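Local coordinates for protein leukocyte-associated immunoglobulin-like receptor 1 (Mus musculus, PDB 4ESK) that acts as a collagen-binding inhibitory receptor on immune cells, restraining NK, B and T cells by recruiting the phosphatases PTPN6 and PTPN11, at residues A[28-33]-A[40-45]. Numbering follows the deposited sequence.
Sequences VVCSYS and NMVRLE
The core between the two sheets of the extracellular Ig-like domain is packed here by V28 and C30 of strand 26-31 against V42 and L44 of strand 41-46. The two strands belong to different sheets and run in broadly opposite senses. Their closest CA atoms, those of C30 and V42, are 8.1 Å apart.

V28 and L44 meet tip to tip. V28 CG1 lies 3.8 Å from L44 CD1. The other branches pair in the same way, with V28 CG2 3.9 Å from L44 CD2. Both methyls of each residue are therefore used. In L44, CG is anti to the backbone N (chi1 -171°), and the isopropyl fork extends toward the valine.

C30 and V42 form the second pair. Here one methyl does the touching: V42 CG2 is 4.1 Å from C30 CB. The chi1 of V42, 55°, sets CG2 anti to its backbone N, on the side facing the cysteine. C30 SG lies between the V42 and L44 side chains, 4.2 Å from V42 CG2. It is bonded to C80 SG. The disulfide thus ties strand 26-31 to strand 76-84, the neighbour of 41-46 in the larger sheet.

V28 also touches I67, and C30 touches F65 and Y82. Backbone bonds of V28 with F65 and of C30 with D63 hold the smaller sheet together. E45 makes a salt bridge with R91. Where strand 41-46 begins, a classic beta bulge sets N40 and M41 opposite S83 of strand 76-84.

Apolar residues packed around a disulfide that joins two facing sheets are the hallmark of the immunoglobulin beta-sandwich.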
ATOM      1  N   VAL A  28       5.038   1.486   1.741  1.00 12.44           N
ATOM      2  CA  VAL A  28       3.666   0.986   1.731  1.00 12.46           C
ATOM      3  C   VAL A  28       3.768  -0.462   2.183  1.00 12.53           C
ATOM      4  O   VAL A  28       4.539  -1.238   1.591  1.00 13.18           O
ATOM      5  CB  VAL A  28       2.994   1.029   0.337  1.00 12.59           C
ATOM      6  CG1 VAL A  28       1.535   0.577   0.429  1.00 12.46           C
ATOM      7  CG2 VAL A  28       3.016   2.438  -0.289  1.00 12.80           C
ATOM      8  N   VAL A  29       3.011  -0.830   3.217  1.00 11.38           N
ATOM      9  CA  VAL A  29       3.054  -2.182   3.752  1.00 11.36           C
ATOM     10  C   VAL A  29       1.679  -2.764   3.446  1.00 11.93           C
ATOM     11  O   VAL A  29       0.689  -2.359   4.041  1.00 11.41           O
ATOM     12  CB  VAL A  29       3.352  -2.229   5.266  1.00 11.40           C
ATOM     13  CG1 VAL A  29       3.313  -3.656   5.804  1.00 11.54           C
ATOM     14  CG2 VAL A  29       4.713  -1.595   5.597  1.00 11.15           C
ATOM     15  N   CYS A  30       1.627  -3.675   2.488  1.00 11.74           N
ATOM     16  CA  CYS A  30       0.421  -4.457   2.222  1.00 12.06           C
ATOM     17  C   CYS A  30       0.473  -5.641   3.154  1.00 12.13           C
ATOM     18  O   CYS A  30       1.552  -6.192   3.422  1.00 11.43           O
ATOM     19  CB  CYS A  30       0.404  -4.933   0.768  1.00 12.83           C
ATOM     20  SG  CYS A  30       0.334  -3.620  -0.456  1.00 14.22           S
ATOM     21  N   SER A  31      -0.669  -6.067   3.668  1.00 12.03           N
ATOM     22  CA  SER A  31      -0.702  -7.193   4.600  0.50 12.39           C
ATOM     23  C   SER A  31      -1.954  -8.028   4.329  1.00 12.42           C
ATOM     24  O   SER A  31      -2.972  -7.494   3.898  1.00 11.88           O
ATOM     25  CB  SER A  31      -0.677  -6.669   6.043  0.50 12.60           C
ATOM     26  OG  SER A  31      -0.697  -7.714   7.004  0.50 12.91           O
ATOM     27  N   TYR A  32      -1.888  -9.329   4.582  1.00 13.12           N
ATOM     28  CA  TYR A  32      -3.091 -10.131   4.498  1.00 14.35           C
ATOM     29  C   TYR A  32      -3.038 -11.186   5.574  1.00 16.68           C
ATOM     30  O   TYR A  32      -2.403 -12.208   5.406  1.00 17.53           O
ATOM     31  CB  TYR A  32      -3.261 -10.746   3.116  1.00 13.86           C
ATOM     32  CG  TYR A  32      -4.680 -11.121   2.754  1.00 13.33           C
ATOM     33  CD1 TYR A  32      -5.705 -11.187   3.712  1.00 13.67           C
ATOM     34  CD2 TYR A  32      -5.013 -11.412   1.436  1.00 13.59           C
ATOM     35  CE1 TYR A  32      -6.994 -11.496   3.348  1.00 13.69           C
ATOM     36  CE2 TYR A  32      -6.298 -11.737   1.066  1.00 13.49           C
ATOM     37  CZ  TYR A  32      -7.286 -11.790   2.024  1.00 14.29           C
ATOM     38  OH  TYR A  32      -8.576 -12.098   1.661  1.00 15.47           O
ATOM     39  N   SER A  33      -3.711 -10.891   6.678  1.00 19.81           N
ATOM     40  CA  SER A  33      -3.862 -11.813   7.790  1.00 22.28           C
ATOM     41  C   SER A  33      -4.669 -13.025   7.346  1.00 21.80           C
ATOM     42  O   SER A  33      -5.686 -12.912   6.647  1.00 22.97           O
ATOM     43  CB  SER A  33      -4.593 -11.135   8.948  1.00 24.24           C
ATOM     44  OG  SER A  33      -5.963 -10.947   8.615  1.00 26.55           O
ATOM     45  N   ASN A  40      -0.526 -15.514  -4.768  1.00 17.84           N
ATOM     46  CA  ASN A  40       0.884 -15.521  -5.157  1.00 17.99           C
ATOM     47  C   ASN A  40       1.393 -14.202  -5.758  1.00 15.98           C
ATOM     48  O   ASN A  40       2.580 -14.077  -6.016  1.00 15.22           O
ATOM     49  CB  ASN A  40       1.203 -16.713  -6.081  1.00 19.93           C
ATOM     50  CG  ASN A  40       0.501 -16.644  -7.413  1.00 21.93           C
ATOM     51  OD1 ASN A  40      -0.287 -15.739  -7.685  1.00 22.14           O
ATOM     52  ND2 ASN A  40       0.783 -17.643  -8.274  1.00 25.85           N
ATOM     53  N   MET A  41       0.489 -13.252  -5.979  1.00 15.69           N
ATOM     54  CA  MET A  41       0.839 -11.919  -6.449  1.00 15.38           C
ATOM     55  C   MET A  41       0.244 -10.852  -5.543  1.00 13.86           C
ATOM     56  O   MET A  41      -0.842 -11.004  -5.000  1.00 12.10           O
ATOM     57  CB  MET A  41       0.330 -11.687  -7.868  1.00 16.37           C
ATOM     58  CG  MET A  41       1.088 -12.522  -8.903  1.00 17.87           C
ATOM     59  SD  MET A  41       2.816 -12.032  -9.049  1.00 20.14           S
ATOM     60  CE  MET A  41       2.617 -10.327  -9.598  1.00 20.59           C
ATOM     61  N   VAL A  42       0.965  -9.747  -5.419  1.00 13.44           N
ATOM     62  CA  VAL A  42       0.436  -8.592  -4.715  1.00 13.45           C
ATOM     63  C   VAL A  42       0.745  -7.353  -5.549  1.00 13.23           C
ATOM     64  O   VAL A  42       1.863  -7.180  -6.064  1.00 13.50           O
ATOM     65  CB  VAL A  42       0.992  -8.470  -3.282  1.00 13.92           C
ATOM     66  CG1 VAL A  42       2.513  -8.442  -3.258  1.00 13.75           C
ATOM     67  CG2 VAL A  42       0.404  -7.237  -2.600  1.00 14.04           C
ATOM     68  N   ARG A  43      -0.252  -6.502  -5.682  1.00 14.07           N
ATOM     69  CA  ARG A  43      -0.087  -5.274  -6.427  1.00 15.21           C
ATOM     70  C   ARG A  43      -0.569  -4.062  -5.646  1.00 14.72           C
ATOM     71  O   ARG A  43      -1.521  -4.121  -4.838  1.00 13.83           O
ATOM     72  CB  ARG A  43      -0.742  -5.355  -7.785  1.00 17.41           C
ATOM     73  CG  ARG A  43      -2.248  -5.293  -7.842  1.00 19.46           C
ATOM     74  CD  ARG A  43      -2.652  -5.376  -9.311  1.00 21.50           C
ATOM     75  NE  ARG A  43      -4.092  -5.343  -9.541  1.00 23.22           N
ATOM     76  CZ  ARG A  43      -4.900  -6.407  -9.572  1.00 23.91           C
ATOM     77  NH1 ARG A  43      -4.452  -7.639  -9.349  1.00 24.75           N
ATOM     78  NH2 ARG A  43      -6.179  -6.232  -9.830  1.00 24.87           N
ATOM     79  N   LEU A  44       0.163  -2.985  -5.851  1.00 13.85           N
ATOM     80  CA  LEU A  44      -0.232  -1.694  -5.358  1.00 14.70           C
ATOM     81  C   LEU A  44      -0.949  -1.023  -6.502  1.00 15.54           C
ATOM     82  O   LEU A  44      -0.352  -0.813  -7.574  1.00 17.07           O
ATOM     83  CB  LEU A  44       1.009  -0.934  -4.924  1.00 14.87           C
ATOM     84  CG  LEU A  44       0.875   0.372  -4.172  1.00 15.98           C
ATOM     85  CD1 LEU A  44      -0.058   0.219  -2.964  1.00 15.78           C
ATOM     86  CD2 LEU A  44       2.285   0.754  -3.755  1.00 14.60           C
ATOM     87  N   GLU A  45      -2.222  -0.732  -6.293  1.00 15.92           N
ATOM     88  CA  GLU A  45      -3.054  -0.030  -7.262  1.00 17.86           C
ATOM     89  C   GLU A  45      -3.038   1.454  -6.907  1.00 19.20           C
ATOM     90  O   GLU A  45      -3.192   1.805  -5.737  1.00 17.18           O
ATOM     91  CB  GLU A  45      -4.492  -0.549  -7.237  1.00 21.34           C
ATOM     92  CG  GLU A  45      -5.382   0.031  -8.349  1.00 24.98           C
ATOM     93  CD  GLU A  45      -6.840  -0.401  -8.267  1.00 28.86           C
ATOM     94  OE1 GLU A  45      -7.229  -1.308  -9.019  1.00 32.56           O
ATOM     95  OE2 GLU A  45      -7.609   0.166  -7.445  1.00 33.39           O
TER